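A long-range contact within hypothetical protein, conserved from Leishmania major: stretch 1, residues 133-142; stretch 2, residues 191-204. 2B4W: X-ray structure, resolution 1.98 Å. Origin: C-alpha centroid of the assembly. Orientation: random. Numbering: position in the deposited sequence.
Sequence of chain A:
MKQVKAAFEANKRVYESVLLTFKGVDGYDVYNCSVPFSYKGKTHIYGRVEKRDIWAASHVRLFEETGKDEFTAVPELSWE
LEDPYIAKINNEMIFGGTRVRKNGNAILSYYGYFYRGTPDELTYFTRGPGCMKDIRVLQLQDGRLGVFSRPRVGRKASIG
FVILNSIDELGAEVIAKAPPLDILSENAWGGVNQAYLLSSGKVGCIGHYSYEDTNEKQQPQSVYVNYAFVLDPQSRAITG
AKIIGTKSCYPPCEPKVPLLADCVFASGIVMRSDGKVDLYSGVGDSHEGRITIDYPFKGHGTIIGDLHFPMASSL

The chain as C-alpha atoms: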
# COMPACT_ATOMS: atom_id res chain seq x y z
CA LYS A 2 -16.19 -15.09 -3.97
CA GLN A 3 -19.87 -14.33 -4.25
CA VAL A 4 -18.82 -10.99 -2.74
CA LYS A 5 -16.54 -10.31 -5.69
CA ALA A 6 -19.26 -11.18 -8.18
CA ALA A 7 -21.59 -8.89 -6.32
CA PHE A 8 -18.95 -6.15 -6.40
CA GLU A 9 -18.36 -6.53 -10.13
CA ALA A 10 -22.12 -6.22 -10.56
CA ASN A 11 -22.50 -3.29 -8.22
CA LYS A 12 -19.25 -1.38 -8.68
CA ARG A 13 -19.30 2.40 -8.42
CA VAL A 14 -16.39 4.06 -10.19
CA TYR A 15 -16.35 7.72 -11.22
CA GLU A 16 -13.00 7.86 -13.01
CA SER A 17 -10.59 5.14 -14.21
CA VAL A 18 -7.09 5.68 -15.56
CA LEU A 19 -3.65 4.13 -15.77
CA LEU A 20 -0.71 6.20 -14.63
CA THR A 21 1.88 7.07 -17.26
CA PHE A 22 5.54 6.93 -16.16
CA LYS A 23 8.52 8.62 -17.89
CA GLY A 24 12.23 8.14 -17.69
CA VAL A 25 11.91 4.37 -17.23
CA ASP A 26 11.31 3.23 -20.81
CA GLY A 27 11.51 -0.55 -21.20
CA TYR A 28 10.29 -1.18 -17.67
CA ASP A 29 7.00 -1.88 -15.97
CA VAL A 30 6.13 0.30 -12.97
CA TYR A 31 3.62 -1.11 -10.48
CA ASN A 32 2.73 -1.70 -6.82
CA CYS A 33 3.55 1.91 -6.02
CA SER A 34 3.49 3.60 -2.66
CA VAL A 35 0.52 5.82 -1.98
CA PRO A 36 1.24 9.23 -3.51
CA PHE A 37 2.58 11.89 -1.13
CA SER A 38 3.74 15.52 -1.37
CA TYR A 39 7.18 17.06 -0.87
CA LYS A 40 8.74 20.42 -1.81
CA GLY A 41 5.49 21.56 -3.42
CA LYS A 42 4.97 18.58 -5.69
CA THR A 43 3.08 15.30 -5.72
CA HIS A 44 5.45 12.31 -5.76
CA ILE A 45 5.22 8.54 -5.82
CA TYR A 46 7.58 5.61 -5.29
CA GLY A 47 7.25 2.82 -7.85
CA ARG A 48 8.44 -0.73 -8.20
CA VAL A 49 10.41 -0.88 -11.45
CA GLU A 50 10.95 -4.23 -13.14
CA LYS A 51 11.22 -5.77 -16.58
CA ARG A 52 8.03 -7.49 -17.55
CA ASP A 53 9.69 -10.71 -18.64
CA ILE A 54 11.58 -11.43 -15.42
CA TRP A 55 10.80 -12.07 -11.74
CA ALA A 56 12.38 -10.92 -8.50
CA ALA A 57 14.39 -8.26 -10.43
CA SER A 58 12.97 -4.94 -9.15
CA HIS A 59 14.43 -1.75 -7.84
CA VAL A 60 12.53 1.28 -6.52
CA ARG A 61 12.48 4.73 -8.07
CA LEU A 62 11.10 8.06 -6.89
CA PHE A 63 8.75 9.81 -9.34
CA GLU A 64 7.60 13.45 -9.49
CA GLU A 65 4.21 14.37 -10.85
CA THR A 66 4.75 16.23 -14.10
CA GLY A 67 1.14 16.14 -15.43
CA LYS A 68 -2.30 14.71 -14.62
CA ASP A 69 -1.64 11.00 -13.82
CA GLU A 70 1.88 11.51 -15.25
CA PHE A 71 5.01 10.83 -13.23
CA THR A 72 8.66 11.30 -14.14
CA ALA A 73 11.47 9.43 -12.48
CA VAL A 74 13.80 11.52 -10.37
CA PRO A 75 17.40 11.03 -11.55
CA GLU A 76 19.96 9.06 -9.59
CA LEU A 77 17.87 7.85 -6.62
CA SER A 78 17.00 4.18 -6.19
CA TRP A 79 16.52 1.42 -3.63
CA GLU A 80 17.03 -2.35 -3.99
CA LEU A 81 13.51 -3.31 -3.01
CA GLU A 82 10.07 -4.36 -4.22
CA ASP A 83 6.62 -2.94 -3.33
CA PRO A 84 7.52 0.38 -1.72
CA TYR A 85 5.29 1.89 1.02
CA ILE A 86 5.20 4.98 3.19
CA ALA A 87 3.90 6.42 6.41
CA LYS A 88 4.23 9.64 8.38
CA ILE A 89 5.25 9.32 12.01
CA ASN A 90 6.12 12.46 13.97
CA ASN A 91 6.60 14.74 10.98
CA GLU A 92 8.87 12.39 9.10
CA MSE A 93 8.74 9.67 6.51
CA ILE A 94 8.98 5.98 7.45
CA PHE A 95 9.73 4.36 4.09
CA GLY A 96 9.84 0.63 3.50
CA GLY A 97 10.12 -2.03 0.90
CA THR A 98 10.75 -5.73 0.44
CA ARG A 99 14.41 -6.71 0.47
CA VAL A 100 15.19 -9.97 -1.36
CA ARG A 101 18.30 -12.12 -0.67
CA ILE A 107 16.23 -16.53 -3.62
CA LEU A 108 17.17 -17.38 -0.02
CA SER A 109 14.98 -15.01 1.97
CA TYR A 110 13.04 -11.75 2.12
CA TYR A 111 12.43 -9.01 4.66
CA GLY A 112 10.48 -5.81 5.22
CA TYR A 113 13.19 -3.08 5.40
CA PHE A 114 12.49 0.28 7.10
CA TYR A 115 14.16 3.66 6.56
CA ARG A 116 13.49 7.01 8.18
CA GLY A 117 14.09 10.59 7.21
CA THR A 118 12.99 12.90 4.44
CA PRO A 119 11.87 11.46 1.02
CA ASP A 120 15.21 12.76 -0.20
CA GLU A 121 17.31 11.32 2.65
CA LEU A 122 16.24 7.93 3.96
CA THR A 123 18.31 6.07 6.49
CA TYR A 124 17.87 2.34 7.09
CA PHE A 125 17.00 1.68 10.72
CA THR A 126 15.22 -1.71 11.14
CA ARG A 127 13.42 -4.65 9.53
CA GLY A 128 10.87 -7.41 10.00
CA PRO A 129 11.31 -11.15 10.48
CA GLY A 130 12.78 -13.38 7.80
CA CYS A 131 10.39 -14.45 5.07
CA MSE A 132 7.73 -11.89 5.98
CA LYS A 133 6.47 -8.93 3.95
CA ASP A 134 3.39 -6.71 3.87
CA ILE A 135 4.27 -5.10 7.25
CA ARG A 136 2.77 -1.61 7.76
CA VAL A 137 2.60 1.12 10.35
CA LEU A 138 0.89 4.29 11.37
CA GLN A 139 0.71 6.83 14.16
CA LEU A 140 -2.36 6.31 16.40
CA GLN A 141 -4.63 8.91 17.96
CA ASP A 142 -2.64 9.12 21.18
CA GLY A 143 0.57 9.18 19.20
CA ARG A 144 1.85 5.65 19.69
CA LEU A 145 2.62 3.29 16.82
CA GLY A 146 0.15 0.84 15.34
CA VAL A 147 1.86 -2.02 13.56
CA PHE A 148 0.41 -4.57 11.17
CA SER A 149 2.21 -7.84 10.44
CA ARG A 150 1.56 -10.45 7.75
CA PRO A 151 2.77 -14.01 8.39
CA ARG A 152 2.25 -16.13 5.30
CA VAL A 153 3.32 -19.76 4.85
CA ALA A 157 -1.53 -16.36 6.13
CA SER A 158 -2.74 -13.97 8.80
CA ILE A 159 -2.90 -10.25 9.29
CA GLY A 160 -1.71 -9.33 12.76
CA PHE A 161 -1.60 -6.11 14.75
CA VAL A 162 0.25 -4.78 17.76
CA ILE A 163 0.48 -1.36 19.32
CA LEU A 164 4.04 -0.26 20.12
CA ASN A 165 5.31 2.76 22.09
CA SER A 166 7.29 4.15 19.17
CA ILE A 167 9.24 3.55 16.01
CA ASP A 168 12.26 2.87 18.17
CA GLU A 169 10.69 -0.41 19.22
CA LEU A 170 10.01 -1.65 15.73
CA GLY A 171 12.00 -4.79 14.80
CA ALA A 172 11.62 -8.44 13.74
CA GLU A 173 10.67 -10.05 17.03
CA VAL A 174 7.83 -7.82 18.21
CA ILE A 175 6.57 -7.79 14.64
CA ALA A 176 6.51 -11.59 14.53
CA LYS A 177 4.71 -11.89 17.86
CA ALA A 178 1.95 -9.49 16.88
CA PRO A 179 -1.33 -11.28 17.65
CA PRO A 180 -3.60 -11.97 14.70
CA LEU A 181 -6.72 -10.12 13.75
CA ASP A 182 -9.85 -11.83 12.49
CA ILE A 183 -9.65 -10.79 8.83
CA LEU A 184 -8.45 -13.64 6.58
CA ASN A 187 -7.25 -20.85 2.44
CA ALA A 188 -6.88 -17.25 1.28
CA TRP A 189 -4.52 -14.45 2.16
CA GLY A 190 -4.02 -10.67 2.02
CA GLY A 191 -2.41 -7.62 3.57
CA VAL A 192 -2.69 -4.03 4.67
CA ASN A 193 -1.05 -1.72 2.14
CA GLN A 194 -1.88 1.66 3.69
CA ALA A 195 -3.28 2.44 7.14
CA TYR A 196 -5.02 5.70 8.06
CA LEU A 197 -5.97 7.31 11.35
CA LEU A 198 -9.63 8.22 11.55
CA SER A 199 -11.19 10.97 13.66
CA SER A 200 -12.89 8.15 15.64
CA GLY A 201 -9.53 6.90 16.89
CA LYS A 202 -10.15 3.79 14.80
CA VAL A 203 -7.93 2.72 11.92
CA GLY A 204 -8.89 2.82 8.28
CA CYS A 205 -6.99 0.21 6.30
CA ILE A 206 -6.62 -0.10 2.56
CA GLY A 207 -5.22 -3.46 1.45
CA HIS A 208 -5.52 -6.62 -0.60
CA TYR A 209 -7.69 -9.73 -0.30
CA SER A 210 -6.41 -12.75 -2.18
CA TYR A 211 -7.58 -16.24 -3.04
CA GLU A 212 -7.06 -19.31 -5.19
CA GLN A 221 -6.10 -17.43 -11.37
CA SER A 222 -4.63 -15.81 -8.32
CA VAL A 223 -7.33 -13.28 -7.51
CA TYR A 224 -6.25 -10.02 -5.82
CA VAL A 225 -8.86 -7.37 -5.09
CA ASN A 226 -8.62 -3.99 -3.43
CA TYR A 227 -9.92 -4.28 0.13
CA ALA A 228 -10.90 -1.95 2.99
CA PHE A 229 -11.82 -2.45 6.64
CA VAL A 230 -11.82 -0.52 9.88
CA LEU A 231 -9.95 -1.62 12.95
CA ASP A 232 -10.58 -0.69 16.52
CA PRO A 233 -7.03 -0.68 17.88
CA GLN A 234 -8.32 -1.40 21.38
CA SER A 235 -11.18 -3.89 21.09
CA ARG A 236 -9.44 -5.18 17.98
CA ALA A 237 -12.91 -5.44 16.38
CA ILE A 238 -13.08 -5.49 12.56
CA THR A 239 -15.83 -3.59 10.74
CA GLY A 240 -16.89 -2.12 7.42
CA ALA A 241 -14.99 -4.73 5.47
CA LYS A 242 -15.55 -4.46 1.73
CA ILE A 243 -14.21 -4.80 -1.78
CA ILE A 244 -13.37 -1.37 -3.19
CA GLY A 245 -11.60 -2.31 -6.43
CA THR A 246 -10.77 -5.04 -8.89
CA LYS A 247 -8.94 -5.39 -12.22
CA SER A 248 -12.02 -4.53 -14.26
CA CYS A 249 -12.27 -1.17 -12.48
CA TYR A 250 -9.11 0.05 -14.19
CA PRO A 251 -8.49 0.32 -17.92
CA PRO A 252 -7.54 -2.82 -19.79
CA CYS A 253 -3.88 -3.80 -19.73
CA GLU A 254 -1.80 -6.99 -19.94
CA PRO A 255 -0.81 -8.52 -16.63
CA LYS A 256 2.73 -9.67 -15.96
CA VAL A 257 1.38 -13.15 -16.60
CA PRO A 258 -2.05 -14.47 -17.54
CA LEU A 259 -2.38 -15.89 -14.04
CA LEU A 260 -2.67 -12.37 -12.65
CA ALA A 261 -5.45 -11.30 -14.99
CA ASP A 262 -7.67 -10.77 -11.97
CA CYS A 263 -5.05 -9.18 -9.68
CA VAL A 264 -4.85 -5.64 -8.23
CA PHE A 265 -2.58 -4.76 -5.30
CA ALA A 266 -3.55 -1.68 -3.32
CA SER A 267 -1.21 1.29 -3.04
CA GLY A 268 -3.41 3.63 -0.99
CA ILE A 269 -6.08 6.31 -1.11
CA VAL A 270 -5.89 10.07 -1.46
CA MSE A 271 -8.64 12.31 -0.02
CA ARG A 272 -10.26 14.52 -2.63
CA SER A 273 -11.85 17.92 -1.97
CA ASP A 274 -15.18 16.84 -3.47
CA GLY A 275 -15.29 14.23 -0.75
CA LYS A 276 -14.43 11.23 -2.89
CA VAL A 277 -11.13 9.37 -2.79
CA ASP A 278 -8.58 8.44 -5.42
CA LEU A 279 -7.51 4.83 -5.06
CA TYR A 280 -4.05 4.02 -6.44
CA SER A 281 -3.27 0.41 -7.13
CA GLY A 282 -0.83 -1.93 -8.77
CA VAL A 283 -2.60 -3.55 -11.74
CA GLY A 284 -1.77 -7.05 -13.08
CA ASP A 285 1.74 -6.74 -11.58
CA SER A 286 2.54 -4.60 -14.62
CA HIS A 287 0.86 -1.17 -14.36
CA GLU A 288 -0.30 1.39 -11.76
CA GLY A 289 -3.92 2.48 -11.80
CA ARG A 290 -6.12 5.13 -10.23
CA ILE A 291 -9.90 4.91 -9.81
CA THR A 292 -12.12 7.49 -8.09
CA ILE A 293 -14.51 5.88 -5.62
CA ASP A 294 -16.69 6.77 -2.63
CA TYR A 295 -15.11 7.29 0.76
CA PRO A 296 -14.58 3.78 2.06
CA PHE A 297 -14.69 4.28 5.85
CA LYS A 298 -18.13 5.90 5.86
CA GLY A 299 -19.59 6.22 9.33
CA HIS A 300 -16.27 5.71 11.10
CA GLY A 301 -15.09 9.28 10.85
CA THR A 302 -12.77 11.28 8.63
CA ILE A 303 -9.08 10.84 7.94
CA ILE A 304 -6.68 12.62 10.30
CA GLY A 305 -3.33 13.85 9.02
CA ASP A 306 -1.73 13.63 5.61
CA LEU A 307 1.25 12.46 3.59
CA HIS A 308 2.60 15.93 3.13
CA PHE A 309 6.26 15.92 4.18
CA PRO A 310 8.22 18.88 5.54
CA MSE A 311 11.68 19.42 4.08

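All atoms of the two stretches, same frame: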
# COMPACT_ATOMS: atom_id res chain seq x y z
N LYS A 133 6.56 -10.26 4.58
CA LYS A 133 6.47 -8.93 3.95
C LYS A 133 5.12 -8.32 4.29
O LYS A 133 4.41 -8.77 5.21
CB LYS A 133 6.74 -9.00 2.46
CG LYS A 133 5.87 -9.85 1.56
CD LYS A 133 6.58 -9.95 0.21
CE LYS A 133 5.88 -10.87 -0.77
NZ LYS A 133 6.33 -10.62 -2.18
N ASP A 134 4.71 -7.27 3.60
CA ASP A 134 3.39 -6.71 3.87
C ASP A 134 3.19 -6.25 5.31
O ASP A 134 2.07 -6.28 5.82
CB ASP A 134 2.33 -7.76 3.47
CG ASP A 134 2.46 -8.11 2.00
OD1 ASP A 134 3.02 -7.30 1.24
OD2 ASP A 134 2.01 -9.18 1.54
N ILE A 135 4.23 -5.76 5.96
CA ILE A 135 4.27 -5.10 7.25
C ILE A 135 4.11 -3.59 7.08
O ILE A 135 4.81 -3.01 6.24
CB ILE A 135 5.59 -5.34 8.03
CG1 ILE A 135 5.94 -6.82 8.24
CG2 ILE A 135 5.54 -4.56 9.35
CD1 ILE A 135 7.41 -7.19 8.17
N ARG A 136 3.20 -3.00 7.85
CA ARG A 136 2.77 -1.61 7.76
C ARG A 136 2.58 -0.96 9.12
O ARG A 136 2.25 -1.56 10.14
CB ARG A 136 1.43 -1.45 7.03
CG ARG A 136 1.38 -1.88 5.58
CD ARG A 136 2.54 -1.27 4.80
NE ARG A 136 2.53 -1.62 3.38
CZ ARG A 136 3.22 -2.59 2.80
NH1 ARG A 136 4.03 -3.40 3.46
NH2 ARG A 136 3.12 -2.77 1.49
N VAL A 137 2.77 0.37 9.11
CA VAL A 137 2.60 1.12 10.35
C VAL A 137 1.81 2.40 10.13
O VAL A 137 1.66 2.81 8.98
CB VAL A 137 3.96 1.53 10.96
CG1 VAL A 137 4.88 0.33 11.10
CG2 VAL A 137 4.66 2.61 10.12
N LEU A 138 1.42 2.95 11.26
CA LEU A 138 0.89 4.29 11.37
C LEU A 138 1.00 4.82 12.81
O LEU A 138 1.16 4.10 13.78
CB LEU A 138 -0.55 4.43 10.93
CG LEU A 138 -1.79 3.91 11.62
CD1 LEU A 138 -2.26 4.50 12.92
CD2 LEU A 138 -2.98 4.21 10.66
N GLN A 139 0.82 6.14 12.88
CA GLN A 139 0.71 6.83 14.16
C GLN A 139 -0.75 6.88 14.62
O GLN A 139 -1.59 7.34 13.83
CB GLN A 139 1.25 8.25 14.00
CG GLN A 139 1.24 9.01 15.34
CD GLN A 139 2.54 9.79 15.42
OE1 GLN A 139 2.92 10.35 14.39
NE2 GLN A 139 3.18 9.80 16.58
N LEU A 140 -1.03 6.41 15.82
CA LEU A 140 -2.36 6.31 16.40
C LEU A 140 -2.81 7.62 17.03
O LEU A 140 -2.03 8.56 17.14
CB LEU A 140 -2.44 5.20 17.47
CG LEU A 140 -2.19 3.78 16.95
CD1 LEU A 140 -1.92 2.79 18.08
CD2 LEU A 140 -3.37 3.30 16.12
N GLN A 141 -4.09 7.66 17.42
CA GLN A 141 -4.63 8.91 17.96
C GLN A 141 -3.81 9.53 19.08
O GLN A 141 -3.52 10.72 19.18
CB GLN A 141 -6.06 8.61 18.45
CG GLN A 141 -6.88 9.86 18.67
CD GLN A 141 -8.29 9.62 19.18
OE1 GLN A 141 -8.49 8.95 20.20
NE2 GLN A 141 -9.27 10.20 18.48
N ASP A 142 -3.38 8.68 20.00
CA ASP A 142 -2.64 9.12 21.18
C ASP A 142 -1.16 9.29 20.90
O ASP A 142 -0.39 9.67 21.79
CB ASP A 142 -2.85 8.09 22.29
CG ASP A 142 -2.10 6.79 22.13
OD1 ASP A 142 -1.45 6.51 21.09
OD2 ASP A 142 -2.17 6.00 23.11
N GLY A 191 -3.28 -8.62 3.00
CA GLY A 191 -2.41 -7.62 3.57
C GLY A 191 -3.00 -6.22 3.59
O GLY A 191 -3.85 -5.83 2.79
N VAL A 192 -2.51 -5.46 4.56
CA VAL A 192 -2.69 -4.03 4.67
C VAL A 192 -1.61 -3.40 3.80
O VAL A 192 -0.46 -3.83 3.82
CB VAL A 192 -2.60 -3.52 6.11
CG1 VAL A 192 -2.64 -1.99 6.13
CG2 VAL A 192 -3.72 -4.09 6.97
N ASN A 193 -1.98 -2.41 3.02
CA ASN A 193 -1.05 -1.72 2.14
C ASN A 193 -0.87 -0.28 2.62
O ASN A 193 0.22 0.28 2.54
CB ASN A 193 -1.55 -1.76 0.70
CG ASN A 193 -1.35 -3.13 0.07
OD1 ASN A 193 -2.26 -3.96 0.10
ND2 ASN A 193 -0.15 -3.32 -0.45
N GLN A 194 -1.95 0.33 3.10
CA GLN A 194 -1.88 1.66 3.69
C GLN A 194 -2.94 1.76 4.79
O GLN A 194 -4.12 1.48 4.52
CB GLN A 194 -2.04 2.75 2.62
CG GLN A 194 -1.71 4.17 3.08
CD GLN A 194 -0.21 4.33 3.22
OE1 GLN A 194 0.56 3.68 2.51
NE2 GLN A 194 0.24 5.18 4.14
N ALA A 195 -2.46 2.13 5.97
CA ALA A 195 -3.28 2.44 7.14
C ALA A 195 -3.40 3.95 7.39
O ALA A 195 -2.49 4.76 7.23
CB ALA A 195 -2.76 1.75 8.40
N TYR A 196 -4.60 4.33 7.81
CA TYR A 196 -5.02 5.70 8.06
C TYR A 196 -5.61 5.85 9.46
O TYR A 196 -6.32 4.94 9.89
CB TYR A 196 -6.10 6.13 7.06
CG TYR A 196 -5.58 6.09 5.62
CD1 TYR A 196 -5.55 4.92 4.90
CD2 TYR A 196 -5.11 7.26 5.03
CE1 TYR A 196 -5.08 4.88 3.60
CE2 TYR A 196 -4.63 7.23 3.74
CZ TYR A 196 -4.62 6.04 3.03
OH TYR A 196 -4.12 6.03 1.74
N LEU A 197 -5.31 6.97 10.10
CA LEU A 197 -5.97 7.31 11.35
C LEU A 197 -7.25 8.09 11.07
O LEU A 197 -7.24 9.08 10.35
CB LEU A 197 -5.08 8.14 12.27
CG LEU A 197 -5.75 8.73 13.53
CD1 LEU A 197 -6.12 7.60 14.46
CD2 LEU A 197 -4.84 9.73 14.23
N LEU A 198 -8.33 7.61 11.67
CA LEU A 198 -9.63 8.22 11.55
C LEU A 198 -9.99 9.05 12.77
O LEU A 198 -9.61 8.73 13.89
CB LEU A 198 -10.69 7.12 11.37
CG LEU A 198 -10.43 6.17 10.20
CD1 LEU A 198 -11.58 5.18 10.01
CD2 LEU A 198 -10.21 6.96 8.92
N SER A 199 -10.76 10.11 12.59
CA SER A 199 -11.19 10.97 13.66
C SER A 199 -11.85 10.22 14.81
O SER A 199 -11.90 10.76 15.93
CB SER A 199 -12.19 12.01 13.13
OG SER A 199 -13.34 11.26 12.79
N SER A 200 -12.32 9.00 14.61
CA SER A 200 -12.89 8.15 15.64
C SER A 200 -11.86 7.50 16.55
O SER A 200 -12.22 6.94 17.59
CB SER A 200 -13.71 7.03 14.97
OG SER A 200 -13.02 6.50 13.87
N GLY A 201 -10.59 7.55 16.15
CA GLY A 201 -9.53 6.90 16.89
C GLY A 201 -9.26 5.49 16.37
O GLY A 201 -8.30 4.82 16.69
N LYS A 202 -10.16 5.03 15.53
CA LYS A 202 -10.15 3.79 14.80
C LYS A 202 -9.17 3.90 13.62
O LYS A 202 -8.68 4.98 13.29
CB LYS A 202 -11.51 3.38 14.24
CG LYS A 202 -12.59 3.24 15.30
CD LYS A 202 -13.70 2.30 14.84
CE LYS A 202 -14.74 2.08 15.93
NZ LYS A 202 -14.73 3.15 16.97
N VAL A 203 -8.90 2.76 13.01
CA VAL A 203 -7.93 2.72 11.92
C VAL A 203 -8.55 2.24 10.62
O VAL A 203 -9.06 1.13 10.53
CB VAL A 203 -6.74 1.81 12.28
CG1 VAL A 203 -5.79 1.70 11.10
CG2 VAL A 203 -6.01 2.33 13.52
N GLY A 204 -8.50 3.12 9.63
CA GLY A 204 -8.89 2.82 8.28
C GLY A 204 -7.77 2.12 7.53
O GLY A 204 -6.70 2.69 7.30
O HOH W 1 -0.56 -6.42 6.69
O HOH W 2 1.79 -1.03 -0.68
O HOH W 3 0.42 1.99 6.65
O HOH W 4 0.30 5.22 7.73
O HOH W 5 -6.01 5.57 17.43

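Two strands can run side by side without sharing the backbone ladder of a sheet, provided that side chains and water fill the gap. In this Leishmania major protein, strand 136-139 and strand 194-198 lie 15° from parallel, 6.6 Å apart at closest approach, with no direct backbone hydrogen bond between them.

The direct polar link comes from Arg 136, whose NE donates to Asn 193 O at 3.1 Å. That carbonyl lies at the guanidinium edge, where N-H groups point, while Val 192 O sits over one face. A second bond, from Arg 136 NH1 to Ile 135 O (2.9 Å), steadies the buried arginine.

Water takes the place of the missing ladder. One molecule receives from Val 192 N (3.0 Å) and donates to Asp 134 O (2.8 Å); another joins Ala 195 N (3.0 Å) to Val 137 O (2.8 Å) in the same way.

Apolar packing centres on Leu 138, which points toward the partner strand. Its CD2 lies 3.3 Å from Ala 195 CB, a small side chain that permits close approach, and 3.8 Å from Val 203 CG1. Leu 140 CD2 meets Val 203 CG2, also at 3.8 Å.

At the exposed end, Gln 141 NE2 comes within 3.7 Å of Gly 201 CA; the glycine's positive phi suits its turn. The contact buries 616 Å².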